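Local coordinates for beta-glucuronidase (PDB 6U7J), which probably hydrolyses beta-D-glucuronides as a family 2 glycoside hydrolase of the gut microbiome, and is linked to the reactivation of estrogens from their glucuronide conjugates, at residues D150-G155 with A390-V395; P194-E199 with T220-K225; T489-W494 with K537-C542. All blocks are in the same frame, centred on the assembly; numbering follows the deposited sequence.

Interaction 1 (D150-G155 with A390-V395); sequences DCLPVG and AYHKQV
The ring of Tyr391 carries this contact: CG2 of Val395, one helical turn further on, lies 3.4 Å above one face toward the rim, while the backbone N of Leu152 approaches the edge near the ring plane, 3.6 Å from Tyr391 CE2. The carbonyl O of Asp150 comes in obliquely, 3.3 Å from Tyr391 CD2. Tyr391 CG stands anti to its backbone N (chi1 177°), which sends the ring off the helix toward the loop. Leu152, with CG anti to its carbonyl carbon, runs alongside the tyrosine in the opposite sense. Leu152 CG rests 3.7 Å from Tyr391 CE2, and its CD1 goes on to the helix backbone, 3.7 Å from His392 CA, with the imidazole and Val395 CG2 slightly further off. At the phenol tip the link is made by water. One water donates to Leu152 O (2.9 Å) and another accepts from Leu152 N (3.0 Å); both also bond to Tyr391 OH, so the hydroxyl ties both backbone polar groups of Leu152 to the helix. Lys118 adds a cation-pi contact to the Tyr391 ring, its carbonyl a hydrogen bond to the hydroxyl, and its NZ a hydrogen bond to Asp150 O. His392 is held by Tyr428 OH and Ile414 O at its two nitrogens. The buried contact thus joins the loop between strands 135-144 and 156-158, in the sugar-binding domain, to helix 386-403 of the TIM barrel, which packs beside helix 424-439.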
ATOM      1  N   ASP B 150     -39.481  -3.000  12.274  1.00 31.74           N
ATOM      2  CA  ASP B 150     -39.731  -2.400  13.580  1.00 33.57           C
ATOM      3  C   ASP B 150     -38.551  -2.564  14.525  1.00 36.56           C
ATOM      4  O   ASP B 150     -38.707  -2.426  15.743  1.00 37.32           O
ATOM      5  CB  ASP B 150     -41.008  -2.953  14.217  1.00 38.24           C
ATOM      6  CG  ASP B 150     -40.954  -4.456  14.452  1.00 45.02           C
ATOM      7  OD1 ASP B 150     -40.010  -5.116  13.975  1.00 44.27           O
ATOM      8  OD2 ASP B 150     -41.874  -4.985  15.114  1.00 54.87           O
ATOM      9  N   CYS B 151     -37.372  -2.856  13.984  1.00 38.73           N
ATOM     10  CA  CYS B 151     -36.127  -2.786  14.730  1.00 33.26           C
ATOM     11  C   CYS B 151     -35.462  -1.450  14.441  1.00 33.60           C
ATOM     12  O   CYS B 151     -35.810  -0.752  13.488  1.00 32.89           O
ATOM     13  CB  CYS B 151     -35.193  -3.935  14.338  1.00 36.33           C
ATOM     14  SG  CYS B 151     -35.901  -5.582  14.622  1.00 34.30           S
ATOM     15  N   LEU B 152     -34.473  -1.119  15.260  1.00 33.76           N
ATOM     16  CA  LEU B 152     -33.616   0.042  15.044  1.00 35.58           C
ATOM     17  C   LEU B 152     -32.172  -0.410  15.230  1.00 33.75           C
ATOM     18  O   LEU B 152     -31.786  -0.794  16.351  1.00 30.19           O
ATOM     19  CB  LEU B 152     -33.961   1.182  16.000  1.00 31.50           C
ATOM     20  CG  LEU B 152     -35.380   1.750  15.964  1.00 33.01           C
ATOM     21  CD1 LEU B 152     -35.456   2.882  16.953  1.00 34.36           C
ATOM     22  CD2 LEU B 152     -35.766   2.257  14.573  1.00 32.97           C
ATOM     23  N   PRO B 153     -31.330  -0.378  14.189  1.00 36.26           N
ATOM     24  CA  PRO B 153     -31.593   0.058  12.818  1.00 30.89           C
ATOM     25  C   PRO B 153     -32.638  -0.775  12.093  1.00 32.96           C
ATOM     26  O   PRO B 153     -32.916  -1.906  12.457  1.00 33.04           O
ATOM     27  CB  PRO B 153     -30.223  -0.099  12.131  1.00 32.09           C
ATOM     28  CG  PRO B 153     -29.228  -0.057  13.237  1.00 33.36           C
ATOM     29  CD  PRO B 153     -29.917  -0.744  14.392  1.00 31.84           C
ATOM     30  N   VAL B 154     -33.188  -0.197  11.050  1.00 36.10           N
ATOM     31  CA  VAL B 154     -34.254  -0.819  10.277  1.00 36.42           C
ATOM     32  C   VAL B 154     -33.640  -1.779   9.263  1.00 39.41           C
ATOM     33  O   VAL B 154     -32.606  -1.481   8.652  1.00 37.64           O
ATOM     34  CB  VAL B 154     -35.091   0.292   9.608  1.00 37.74           C
ATOM     35  CG1 VAL B 154     -35.815  -0.199   8.389  1.00 41.59           C
ATOM     36  CG2 VAL B 154     -36.072   0.906  10.627  1.00 37.59           C
ATOM     37  N   GLY B 155     -34.264  -2.945   9.082  1.00 37.40           N
ATOM     38  CA  GLY B 155     -33.876  -3.845   8.000  1.00 37.50           C
ATOM     39  C   GLY B 155     -35.034  -4.720   7.563  1.00 36.35           C
ATOM     40  O   GLY B 155     -36.164  -4.479   7.984  1.00 35.01           O
ATOM     41  N   ALA B 390     -43.613   3.158  18.037  1.00 36.03           N
ATOM     42  CA  ALA B 390     -43.655   2.888  19.472  1.00 35.37           C
ATOM     43  C   ALA B 390     -42.302   2.392  19.967  1.00 38.36           C
ATOM     44  O   ALA B 390     -41.841   2.797  21.041  1.00 35.06           O
ATOM     45  CB  ALA B 390     -44.753   1.879  19.799  1.00 37.06           C
ATOM     46  N   TYR B 391     -41.629   1.552  19.167  1.00 37.97           N
ATOM     47  CA  TYR B 391     -40.312   1.073  19.569  1.00 37.02           C
ATOM     48  C   TYR B 391     -39.293   2.217  19.551  1.00 34.98           C
ATOM     49  O   TYR B 391     -38.438   2.315  20.439  1.00 37.35           O
ATOM     50  CB  TYR B 391     -39.885  -0.091  18.667  1.00 33.08           C
ATOM     51  CG  TYR B 391     -38.501  -0.583  18.998  1.00 36.07           C
ATOM     52  CD1 TYR B 391     -38.240  -1.174  20.225  1.00 34.56           C
ATOM     53  CD2 TYR B 391     -37.442  -0.411  18.101  1.00 33.42           C
ATOM     54  CE1 TYR B 391     -36.981  -1.602  20.552  1.00 36.73           C
ATOM     55  CE2 TYR B 391     -36.173  -0.845  18.412  1.00 33.01           C
ATOM     56  CZ  TYR B 391     -35.949  -1.436  19.640  1.00 37.26           C
ATOM     57  OH  TYR B 391     -34.695  -1.859  19.974  1.00 37.64           O
ATOM     58  N   HIS B 392     -39.416   3.119  18.579  1.00 34.07           N
ATOM     59  CA  HIS B 392     -38.542   4.289  18.488  1.00 33.84           C
ATOM     60  C   HIS B 392     -38.661   5.168  19.736  1.00 37.26           C
ATOM     61  O   HIS B 392     -37.652   5.611  20.302  1.00 35.12           O
ATOM     62  CB  HIS B 392     -38.914   5.055  17.216  1.00 33.00           C
ATOM     63  CG  HIS B 392     -37.922   6.091  16.779  1.00 34.34           C
ATOM     64  ND1 HIS B 392     -37.963   6.651  15.519  1.00 31.95           N
ATOM     65  CD2 HIS B 392     -36.899   6.695  17.425  1.00 34.77           C
ATOM     66  CE1 HIS B 392     -37.000   7.546  15.404  1.00 32.92           C
ATOM     67  NE2 HIS B 392     -36.329   7.584  16.541  1.00 35.49           N
ATOM     68  N   LYS B 393     -39.894   5.427  20.189  1.00 36.89           N
ATOM     69  CA  LYS B 393     -40.085   6.149  21.448  1.00 36.13           C
ATOM     70  C   LYS B 393     -39.465   5.395  22.621  1.00 37.16           C
ATOM     71  O   LYS B 393     -38.830   5.999  23.496  1.00 35.61           O
ATOM     72  CB  LYS B 393     -41.575   6.376  21.717  1.00 38.56           C
ATOM     73  CG  LYS B 393     -42.309   7.212  20.692  1.00 39.14           C
ATOM     74  CD  LYS B 393     -43.666   7.618  21.256  1.00 41.98           C
ATOM     75  CE  LYS B 393     -44.721   7.713  20.181  1.00 48.60           C
ATOM     76  NZ  LYS B 393     -46.072   7.952  20.778  1.00 53.57           N
ATOM     77  N   GLN B 394     -39.643   4.073  22.665  1.00 35.04           N
ATOM     78  CA  GLN B 394     -39.084   3.314  23.777  1.00 35.70           C
ATOM     79  C   GLN B 394     -37.559   3.374  23.795  1.00 36.08           C
ATOM     80  O   GLN B 394     -36.951   3.406  24.871  1.00 31.74           O
ATOM     81  CB  GLN B 394     -39.575   1.869  23.724  1.00 34.02           C
ATOM     82  CG  GLN B 394     -41.088   1.758  23.833  1.00 43.76           C
ATOM     83  CD  GLN B 394     -41.594   0.338  23.632  1.00 49.33           C
ATOM     84  OE1 GLN B 394     -40.952  -0.475  22.955  1.00 49.00           O
ATOM     85  NE2 GLN B 394     -42.751   0.028  24.222  1.00 45.79           N
ATOM     86  N   VAL B 395     -36.911   3.378  22.622  1.00 33.83           N
ATOM     87  CA  VAL B 395     -35.448   3.449  22.633  1.00 33.15           C
ATOM     88  C   VAL B 395     -34.991   4.834  23.080  1.00 30.11           C
ATOM     89  O   VAL B 395     -33.979   4.971  23.782  1.00 28.69           O
ATOM     90  CB  VAL B 395     -34.881   3.059  21.256  1.00 39.05           C
ATOM     91  CG1 VAL B 395     -33.402   3.417  21.150  1.00 37.33           C
ATOM     92  CG2 VAL B 395     -35.080   1.564  21.020  1.00 38.07           C
TER
HETATM   93  O   HOH W   1     -32.252  -0.202  19.116  1.00 26.86           O
HETATM   94  O   HOH W   2     -33.864  -3.232  17.291  1.00 30.61           O

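Interaction 2 (P194-E199 with T220-K225); sequences PKEYIE and TNAEEK
From CB outward, the side chain of Asn221 meets three residues of 194-199 in turn. Its CB lies 3.2 Å from Glu199 OE2, whose extended chain crosses that of Asn221 at about a right angle. CG lies 3.6 Å from Tyr197 CE1, the ring and amide planes 47° apart. OD1 then accepts from the backbone N of Tyr197 at 2.8 Å, the donor standing above the carbonyl plane, and ND2 gives a nearly straight bond to the carbonyl O of Lys195, also 2.8 Å, close to both the amide plane and the plane of that carbonyl. The amide is therefore gripped at both ends, which fixes its rotation and lets it bind the backbone on either side of Glu196. Its CG is tucked between the backbone N and carbonyl carbon (chi1 68°), and a weak bond from Asn221 N to Tyr197 O (3.4 Å) continues the pairing. Just before it, Thr220 OG1 accepts from Ala222 N at 3.0 Å, an ST turn at the point where the chain leaves strand 211-220. Further out, Glu196 and Lys225 cross at about a right angle in a salt bridge, with Lys225 NZ 2.9 Å from Glu196 OE2 on its syn lone pair. Ile198 and Thr220 form an antiparallel non-hydrogen-bonded pair and point to the same face, where Phe271 of strand 265-271 meets both. The contact closes the end of the antiparallel ladder between strands 198-208 and 211-220, where the latter leads on toward strand 227-232.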
ATOM      1  N   PRO B 194     -27.421  -3.599  48.674  1.00 40.51           N
ATOM      2  CA  PRO B 194     -28.370  -3.901  49.754  1.00 41.55           C
ATOM      3  C   PRO B 194     -29.783  -4.045  49.202  1.00 42.29           C
ATOM      4  O   PRO B 194     -30.112  -3.530  48.128  1.00 35.95           O
ATOM      5  CB  PRO B 194     -28.256  -2.686  50.684  1.00 44.04           C
ATOM      6  CG  PRO B 194     -26.886  -2.118  50.407  1.00 41.08           C
ATOM      7  CD  PRO B 194     -26.651  -2.365  48.945  1.00 39.85           C
ATOM      8  N   LYS B 195     -30.632  -4.761  49.957  1.00 39.61           N
ATOM      9  CA  LYS B 195     -31.998  -4.992  49.493  1.00 38.60           C
ATOM     10  C   LYS B 195     -32.850  -3.727  49.526  1.00 39.02           C
ATOM     11  O   LYS B 195     -33.843  -3.640  48.794  1.00 39.38           O
ATOM     12  CB  LYS B 195     -32.658  -6.098  50.313  1.00 40.75           C
ATOM     13  CG  LYS B 195     -31.905  -7.408  50.262  1.00 42.81           C
ATOM     14  CD  LYS B 195     -32.828  -8.591  50.030  1.00 44.20           C
ATOM     15  CE  LYS B 195     -32.014  -9.850  49.690  1.00 48.60           C
ATOM     16  NZ  LYS B 195     -32.758 -11.122  49.957  1.00 50.85           N
ATOM     17  N   GLU B 196     -32.487  -2.741  50.334  1.00 37.59           N
ATOM     18  CA  GLU B 196     -33.109  -1.424  50.267  1.00 45.46           C
ATOM     19  C   GLU B 196     -32.074  -0.479  49.679  1.00 39.36           C
ATOM     20  O   GLU B 196     -31.000  -0.302  50.264  1.00 38.95           O
ATOM     21  CB  GLU B 196     -33.582  -0.946  51.643  1.00 42.44           C
ATOM     22  CG  GLU B 196     -34.410  -1.982  52.413  1.00 47.58           C
ATOM     23  CD  GLU B 196     -35.163  -1.374  53.608  1.00 54.68           C
ATOM     24  OE1 GLU B 196     -36.314  -1.801  53.875  1.00 47.05           O
ATOM     25  OE2 GLU B 196     -34.599  -0.473  54.280  1.00 55.69           O
ATOM     26  N   TYR B 197     -32.393   0.125  48.534  1.00 41.65           N
ATOM     27  CA  TYR B 197     -31.337   0.667  47.693  1.00 37.76           C
ATOM     28  C   TYR B 197     -31.844   1.793  46.803  1.00 40.56           C
ATOM     29  O   TYR B 197     -33.045   1.923  46.525  1.00 41.31           O
ATOM     30  CB  TYR B 197     -30.739  -0.433  46.814  1.00 36.62           C
ATOM     31  CG  TYR B 197     -31.695  -0.884  45.740  1.00 38.74           C
ATOM     32  CD1 TYR B 197     -32.666  -1.848  46.011  1.00 38.65           C
ATOM     33  CD2 TYR B 197     -31.640  -0.343  44.456  1.00 37.74           C
ATOM     34  CE1 TYR B 197     -33.542  -2.266  45.036  1.00 40.14           C
ATOM     35  CE2 TYR B 197     -32.521  -0.753  43.471  1.00 36.95           C
ATOM     36  CZ  TYR B 197     -33.471  -1.711  43.767  1.00 41.15           C
ATOM     37  OH  TYR B 197     -34.348  -2.129  42.796  1.00 41.30           O
ATOM     38  N   ILE B 198     -30.884   2.561  46.295  1.00 38.97           N
ATOM     39  CA  ILE B 198     -31.156   3.672  45.394  1.00 38.24           C
ATOM     40  C   ILE B 198     -31.368   3.126  43.985  1.00 39.60           C
ATOM     41  O   ILE B 198     -30.482   2.466  43.425  1.00 43.14           O
ATOM     42  CB  ILE B 198     -30.012   4.693  45.435  1.00 38.96           C
ATOM     43  CG1 ILE B 198     -29.857   5.240  46.859  1.00 38.62           C
ATOM     44  CG2 ILE B 198     -30.249   5.809  44.433  1.00 36.77           C
ATOM     45  CD1 ILE B 198     -28.434   5.647  47.205  1.00 35.79           C
ATOM     46  N   GLU B 199     -32.544   3.407  43.409  1.00 37.43           N
ATOM     47  CA  GLU B 199     -32.942   2.930  42.086  1.00 40.38           C
ATOM     48  C   GLU B 199     -32.594   3.910  40.963  1.00 43.80           C
ATOM     49  O   GLU B 199     -32.076   3.498  39.920  1.00 42.20           O
ATOM     50  CB  GLU B 199     -34.449   2.655  42.048  1.00 41.74           C
ATOM     51  CG  GLU B 199     -34.971   1.748  43.155  1.00 45.77           C
ATOM     52  CD  GLU B 199     -36.480   1.510  43.057  1.00 48.84           C
ATOM     53  OE1 GLU B 199     -37.217   2.435  42.668  1.00 51.12           O
ATOM     54  OE2 GLU B 199     -36.932   0.387  43.353  1.00 55.02           O
ATOM     55  N   THR B 220     -35.852   5.395  45.542  1.00 46.78           N
ATOM     56  CA  THR B 220     -35.488   4.164  46.225  1.00 44.71           C
ATOM     57  C   THR B 220     -36.682   3.219  46.234  1.00 47.89           C
ATOM     58  O   THR B 220     -37.802   3.589  45.871  1.00 50.97           O
ATOM     59  CB  THR B 220     -35.036   4.428  47.668  1.00 49.21           C
ATOM     60  OG1 THR B 220     -36.189   4.583  48.504  1.00 50.45           O
ATOM     61  CG2 THR B 220     -34.169   5.666  47.761  1.00 42.44           C
ATOM     62  N   ASN B 221     -36.431   1.979  46.659  1.00 44.52           N
ATOM     63  CA  ASN B 221     -37.494   1.010  46.865  1.00 49.35           C
ATOM     64  C   ASN B 221     -38.027   1.023  48.301  1.00 48.89           C
ATOM     65  O   ASN B 221     -38.637   0.040  48.724  1.00 49.73           O
ATOM     66  CB  ASN B 221     -37.021  -0.399  46.480  1.00 42.41           C
ATOM     67  CG  ASN B 221     -35.954  -0.942  47.415  1.00 40.19           C
ATOM     68  OD1 ASN B 221     -35.154  -0.190  47.965  1.00 44.74           O
ATOM     69  ND2 ASN B 221     -35.935  -2.260  47.596  1.00 43.37           N
ATOM     70  N   ALA B 222     -37.807   2.119  49.053  1.00 52.29           N
ATOM     71  CA  ALA B 222     -38.359   2.333  50.404  1.00 56.88           C
ATOM     72  C   ALA B 222     -38.420   3.848  50.651  1.00 60.60           C
ATOM     73  O   ALA B 222     -37.606   4.437  51.375  1.00 62.70           O
ATOM     74  CB  ALA B 222     -37.537   1.615  51.478  1.00 50.62           C
ATOM     75  N   GLU B 223     -39.424   4.494  50.044  1.00 63.10           N
ATOM     76  CA  GLU B 223     -39.530   5.955  49.970  1.00 66.41           C
ATOM     77  C   GLU B 223     -39.851   6.645  51.297  1.00 73.64           C
ATOM     78  O   GLU B 223     -40.560   7.661  51.305  1.00 77.60           O
ATOM     79  CB  GLU B 223     -40.615   6.352  48.961  1.00 63.64           C
ATOM     80  CG  GLU B 223     -40.565   5.633  47.622  1.00 70.25           C
ATOM     81  CD  GLU B 223     -40.787   6.576  46.439  1.00 76.82           C
ATOM     82  OE1 GLU B 223     -40.216   6.307  45.358  1.00 73.48           O
ATOM     83  OE2 GLU B 223     -41.535   7.576  46.589  1.00 74.68           O
ATOM     84  N   GLU B 224     -39.369   6.121  52.419  1.00 67.98           N
ATOM     85  CA  GLU B 224     -39.712   6.674  53.728  1.00 70.35           C
ATOM     86  C   GLU B 224     -38.586   6.599  54.739  1.00 70.95           C
ATOM     87  O   GLU B 224     -38.609   7.363  55.711  1.00 69.99           O
ATOM     88  CB  GLU B 224     -40.944   5.973  54.320  1.00 70.77           C
ATOM     89  CG  GLU B 224     -40.845   4.447  54.397  1.00 74.15           C
ATOM     90  CD  GLU B 224     -40.880   3.772  53.035  1.00 73.48           C
ATOM     91  OE1 GLU B 224     -40.384   2.630  52.918  1.00 75.66           O
ATOM     92  OE2 GLU B 224     -41.409   4.384  52.081  1.00 72.69           O
ATOM     93  N   LYS B 225     -37.616   5.709  54.571  1.00 66.55           N
ATOM     94  CA  LYS B 225     -36.438   5.777  55.411  1.00 64.33           C
ATOM     95  C   LYS B 225     -35.663   7.053  55.096  1.00 61.14           C
ATOM     96  O   LYS B 225     -35.890   7.721  54.082  1.00 63.34           O
ATOM     97  CB  LYS B 225     -35.574   4.533  55.222  1.00 62.45           C
ATOM     98  CG  LYS B 225     -36.377   3.234  55.243  1.00 61.59           C
ATOM     99  CD  LYS B 225     -36.788   2.835  56.655  1.00 68.27           C
ATOM    100  CE  LYS B 225     -37.338   1.403  56.686  1.00 70.02           C
ATOM    101  NZ  LYS B 225     -36.270   0.361  56.519  1.00 63.94           N
TER

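Interaction 3 (T489-W494 with K537-C542); sequences TDLIKW and KAMDEC
Apolar packing makes the contact, and Leu491 CD1 is at its centre. With CG anti to the carbonyl carbon (chi1 -74°) and the chain extended beyond it (chi2 176°), the methyl reaches tip-first to the end of helix 525-540 and the loop that follows. On the helix it lies 3.9 Å from both CA and CG of Met539, with Ala538 CB a little further off at 4.4 Å; in the loop it lies 3.7 Å from Cys542 SG. The thiol also sits over the root of the leucine, 4.0 Å from Leu491 CB, while Ile492 CG1 adds a looser contact to the same sulfur at 4.3 Å. Beyond CG, Met539 bends at chi3 and turns elsewhere; the residue also touches Val504 of strand 502-506.

Hydrogen bonding works within each segment. Glu541 N and Cys542 N each bond to the carbonyl three residues back, Ala538 O and Met539 O, and Cys542 CB points toward 489-494. Apart from the contact, within helix 480-498, a bent bond joins Trp494 NE1 to Asp490 OD2, which also forms a salt bridge with Arg469.

Leu491 also touches Val502 and Val504 of strand 502-506 and Ile467 of strand 465-468. Two neighbouring helices packed together over parallel strands are characteristic of the outer layer of a TIM barrel, the fold of the catalytic domain in family 2 glycoside hydrolases.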
ATOM      1  N   THR B 489     -24.850  27.422  -1.759  1.00 35.50           N
ATOM      2  CA  THR B 489     -26.233  27.552  -2.203  1.00 36.22           C
ATOM      3  C   THR B 489     -27.157  26.672  -1.372  1.00 43.39           C
ATOM      4  O   THR B 489     -28.226  27.110  -0.929  1.00 41.53           O
ATOM      5  CB  THR B 489     -26.342  27.181  -3.682  1.00 39.09           C
ATOM      6  OG1 THR B 489     -25.641  28.148  -4.470  1.00 43.21           O
ATOM      7  CG2 THR B 489     -27.794  27.141  -4.117  1.00 36.96           C
ATOM      8  N   ASP B 490     -26.757  25.420  -1.141  1.00 39.47           N
ATOM      9  CA  ASP B 490     -27.613  24.528  -0.371  1.00 42.54           C
ATOM     10  C   ASP B 490     -27.742  25.008   1.068  1.00 40.60           C
ATOM     11  O   ASP B 490     -28.844  25.031   1.623  1.00 42.54           O
ATOM     12  CB  ASP B 490     -27.075  23.096  -0.431  1.00 40.29           C
ATOM     13  CG  ASP B 490     -28.141  22.060  -0.111  1.00 38.47           C
ATOM     14  OD1 ASP B 490     -29.153  21.991  -0.840  1.00 38.50           O
ATOM     15  OD2 ASP B 490     -27.972  21.324   0.882  1.00 38.43           O
ATOM     16  N   LEU B 491     -26.627  25.415   1.680  1.00 42.01           N
ATOM     17  CA  LEU B 491     -26.665  25.924   3.045  1.00 40.99           C
ATOM     18  C   LEU B 491     -27.674  27.055   3.182  1.00 45.13           C
ATOM     19  O   LEU B 491     -28.441  27.104   4.155  1.00 41.34           O
ATOM     20  CB  LEU B 491     -25.276  26.423   3.453  1.00 42.36           C
ATOM     21  CG  LEU B 491     -24.213  25.381   3.768  1.00 41.55           C
ATOM     22  CD1 LEU B 491     -22.892  26.084   4.045  1.00 39.42           C
ATOM     23  CD2 LEU B 491     -24.667  24.546   4.961  1.00 39.90           C
ATOM     24  N   ILE B 492     -27.686  27.975   2.214  1.00 40.66           N
ATOM     25  CA  ILE B 492     -28.539  29.150   2.336  1.00 44.99           C
ATOM     26  C   ILE B 492     -30.006  28.760   2.177  1.00 44.46           C
ATOM     27  O   ILE B 492     -30.879  29.302   2.867  1.00 44.28           O
ATOM     28  CB  ILE B 492     -28.101  30.232   1.331  1.00 44.27           C
ATOM     29  CG1 ILE B 492     -26.717  30.772   1.711  1.00 40.86           C
ATOM     30  CG2 ILE B 492     -29.099  31.379   1.313  1.00 45.74           C
ATOM     31  CD1 ILE B 492     -26.122  31.701   0.671  1.00 40.74           C
ATOM     32  N   LYS B 493     -30.297  27.792   1.297  1.00 39.53           N
ATOM     33  CA  LYS B 493     -31.670  27.304   1.162  1.00 44.09           C
ATOM     34  C   LYS B 493     -32.173  26.655   2.457  1.00 45.18           C
ATOM     35  O   LYS B 493     -33.332  26.855   2.845  1.00 46.29           O
ATOM     36  CB  LYS B 493     -31.773  26.327  -0.014  1.00 40.21           C
ATOM     37  CG  LYS B 493     -31.479  26.996  -1.357  1.00 45.97           C
ATOM     38  CD  LYS B 493     -31.986  26.204  -2.559  1.00 45.45           C
ATOM     39  CE  LYS B 493     -31.300  24.860  -2.678  1.00 46.28           C
ATOM     40  NZ  LYS B 493     -31.498  24.237  -4.024  1.00 54.53           N
ATOM     41  N   TRP B 494     -31.321  25.891   3.149  1.00 42.18           N
ATOM     42  CA  TRP B 494     -31.742  25.270   4.409  1.00 43.78           C
ATOM     43  C   TRP B 494     -32.024  26.327   5.476  1.00 45.59           C
ATOM     44  O   TRP B 494     -32.959  26.188   6.276  1.00 44.25           O
ATOM     45  CB  TRP B 494     -30.677  24.282   4.910  1.00 37.62           C
ATOM     46  CG  TRP B 494     -30.637  22.954   4.184  1.00 40.81           C
ATOM     47  CD1 TRP B 494     -29.746  22.575   3.226  1.00 40.35           C
ATOM     48  CD2 TRP B 494     -31.521  21.840   4.372  1.00 40.95           C
ATOM     49  NE1 TRP B 494     -30.021  21.297   2.798  1.00 38.08           N
ATOM     50  CE2 TRP B 494     -31.105  20.823   3.488  1.00 40.64           C
ATOM     51  CE3 TRP B 494     -32.628  21.605   5.200  1.00 41.28           C
ATOM     52  CZ2 TRP B 494     -31.753  19.591   3.405  1.00 40.96           C
ATOM     53  CZ3 TRP B 494     -33.272  20.380   5.117  1.00 40.38           C
ATOM     54  CH2 TRP B 494     -32.832  19.389   4.227  1.00 42.02           C
ATOM     55  N   LYS B 537     -14.825  26.271   2.791  1.00 36.02           N
ATOM     56  CA  LYS B 537     -14.954  27.620   2.256  1.00 35.09           C
ATOM     57  C   LYS B 537     -16.412  28.053   2.219  1.00 38.92           C
ATOM     58  O   LYS B 537     -16.736  29.194   2.560  1.00 37.22           O
ATOM     59  CB  LYS B 537     -14.349  27.679   0.857  1.00 36.82           C
ATOM     60  CG  LYS B 537     -14.170  29.079   0.327  1.00 49.79           C
ATOM     61  CD  LYS B 537     -13.691  29.052  -1.113  1.00 47.82           C
ATOM     62  CE  LYS B 537     -14.494  30.033  -1.962  1.00 53.23           C
ATOM     63  NZ  LYS B 537     -13.622  30.949  -2.752  1.00 57.50           N
ATOM     64  N   ALA B 538     -17.304  27.144   1.814  1.00 37.65           N
ATOM     65  CA  ALA B 538     -18.726  27.461   1.756  1.00 39.40           C
ATOM     66  C   ALA B 538     -19.262  27.833   3.136  1.00 41.06           C
ATOM     67  O   ALA B 538     -19.924  28.862   3.304  1.00 40.66           O
ATOM     68  CB  ALA B 538     -19.499  26.277   1.177  1.00 36.30           C
ATOM     69  N   MET B 539     -18.983  27.001   4.137  1.00 38.52           N
ATOM     70  CA  MET B 539     -19.510  27.248   5.473  1.00 40.06           C
ATOM     71  C   MET B 539     -18.936  28.524   6.073  1.00 42.26           C
ATOM     72  O   MET B 539     -19.622  29.216   6.836  1.00 40.66           O
ATOM     73  CB  MET B 539     -19.206  26.062   6.381  1.00 31.06           C
ATOM     74  CG  MET B 539     -19.776  24.740   5.897  1.00 36.85           C
ATOM     75  SD  MET B 539     -19.322  23.420   7.056  1.00 38.68           S
ATOM     76  CE  MET B 539     -18.113  22.525   6.067  1.00 36.53           C
ATOM     77  N   ASP B 540     -17.686  28.846   5.748  1.00 36.66           N
ATOM     78  CA  ASP B 540     -17.082  30.055   6.286  1.00 38.67           C
ATOM     79  C   ASP B 540     -17.776  31.319   5.792  1.00 42.99           C
ATOM     80  O   ASP B 540     -17.646  32.369   6.428  1.00 39.49           O
ATOM     81  CB  ASP B 540     -15.598  30.083   5.938  1.00 35.04           C
ATOM     82  CG  ASP B 540     -14.784  29.179   6.838  1.00 41.84           C
ATOM     83  OD1 ASP B 540     -15.327  28.735   7.880  1.00 40.82           O
ATOM     84  OD2 ASP B 540     -13.606  28.918   6.511  1.00 38.23           O
ATOM     85  N   GLU B 541     -18.528  31.243   4.696  1.00 42.44           N
ATOM     86  CA  GLU B 541     -19.267  32.394   4.189  1.00 46.42           C
ATOM     87  C   GLU B 541     -20.715  32.451   4.680  1.00 46.63           C
ATOM     88  O   GLU B 541     -21.472  33.311   4.225  1.00 49.07           O
ATOM     89  CB  GLU B 541     -19.233  32.400   2.659  1.00 41.22           C
ATOM     90  CG  GLU B 541     -17.843  32.652   2.132  1.00 42.72           C
ATOM     91  CD  GLU B 541     -17.769  32.784   0.623  1.00 47.05           C
ATOM     92  OE1 GLU B 541     -18.827  32.803  -0.053  1.00 40.97           O
ATOM     93  OE2 GLU B 541     -16.627  32.868   0.119  1.00 47.44           O
ATOM     94  N   CYS B 542     -21.110  31.568   5.596  1.00 45.10           N
ATOM     95  CA  CYS B 542     -22.470  31.507   6.119  1.00 44.39           C
ATOM     96  C   CYS B 542     -22.437  31.740   7.621  1.00 45.51           C
ATOM     97  O   CYS B 542     -21.874  30.925   8.362  1.00 49.95           O
ATOM     98  CB  CYS B 542     -23.108  30.156   5.806  1.00 39.55           C
ATOM     99  SG  CYS B 542     -23.281  29.803   4.050  1.00 43.82           S
TER

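Interaction 1 joins two domains, the sugar-binding domain and the TIM barrel, whereas interaction 2 lies at a strand end of the intervening beta domain and interaction 3 between helices of the barrel. Along the chain, interaction 2 is nested inside the loop that interaction 1 closes, and interaction 3 follows in series. Centres of interactions 1 and 2 are about 32 Å apart, those of 1 and 3 about 33 Å, and none touch. Interactions 2 and 3 lie on opposite sides of the chain's centre, about 54 Å apart between centres. As in family 2 relatives, the active site is expected at the C-terminal ends of the strands of the barrel to which interactions 1 and 3 contribute helices.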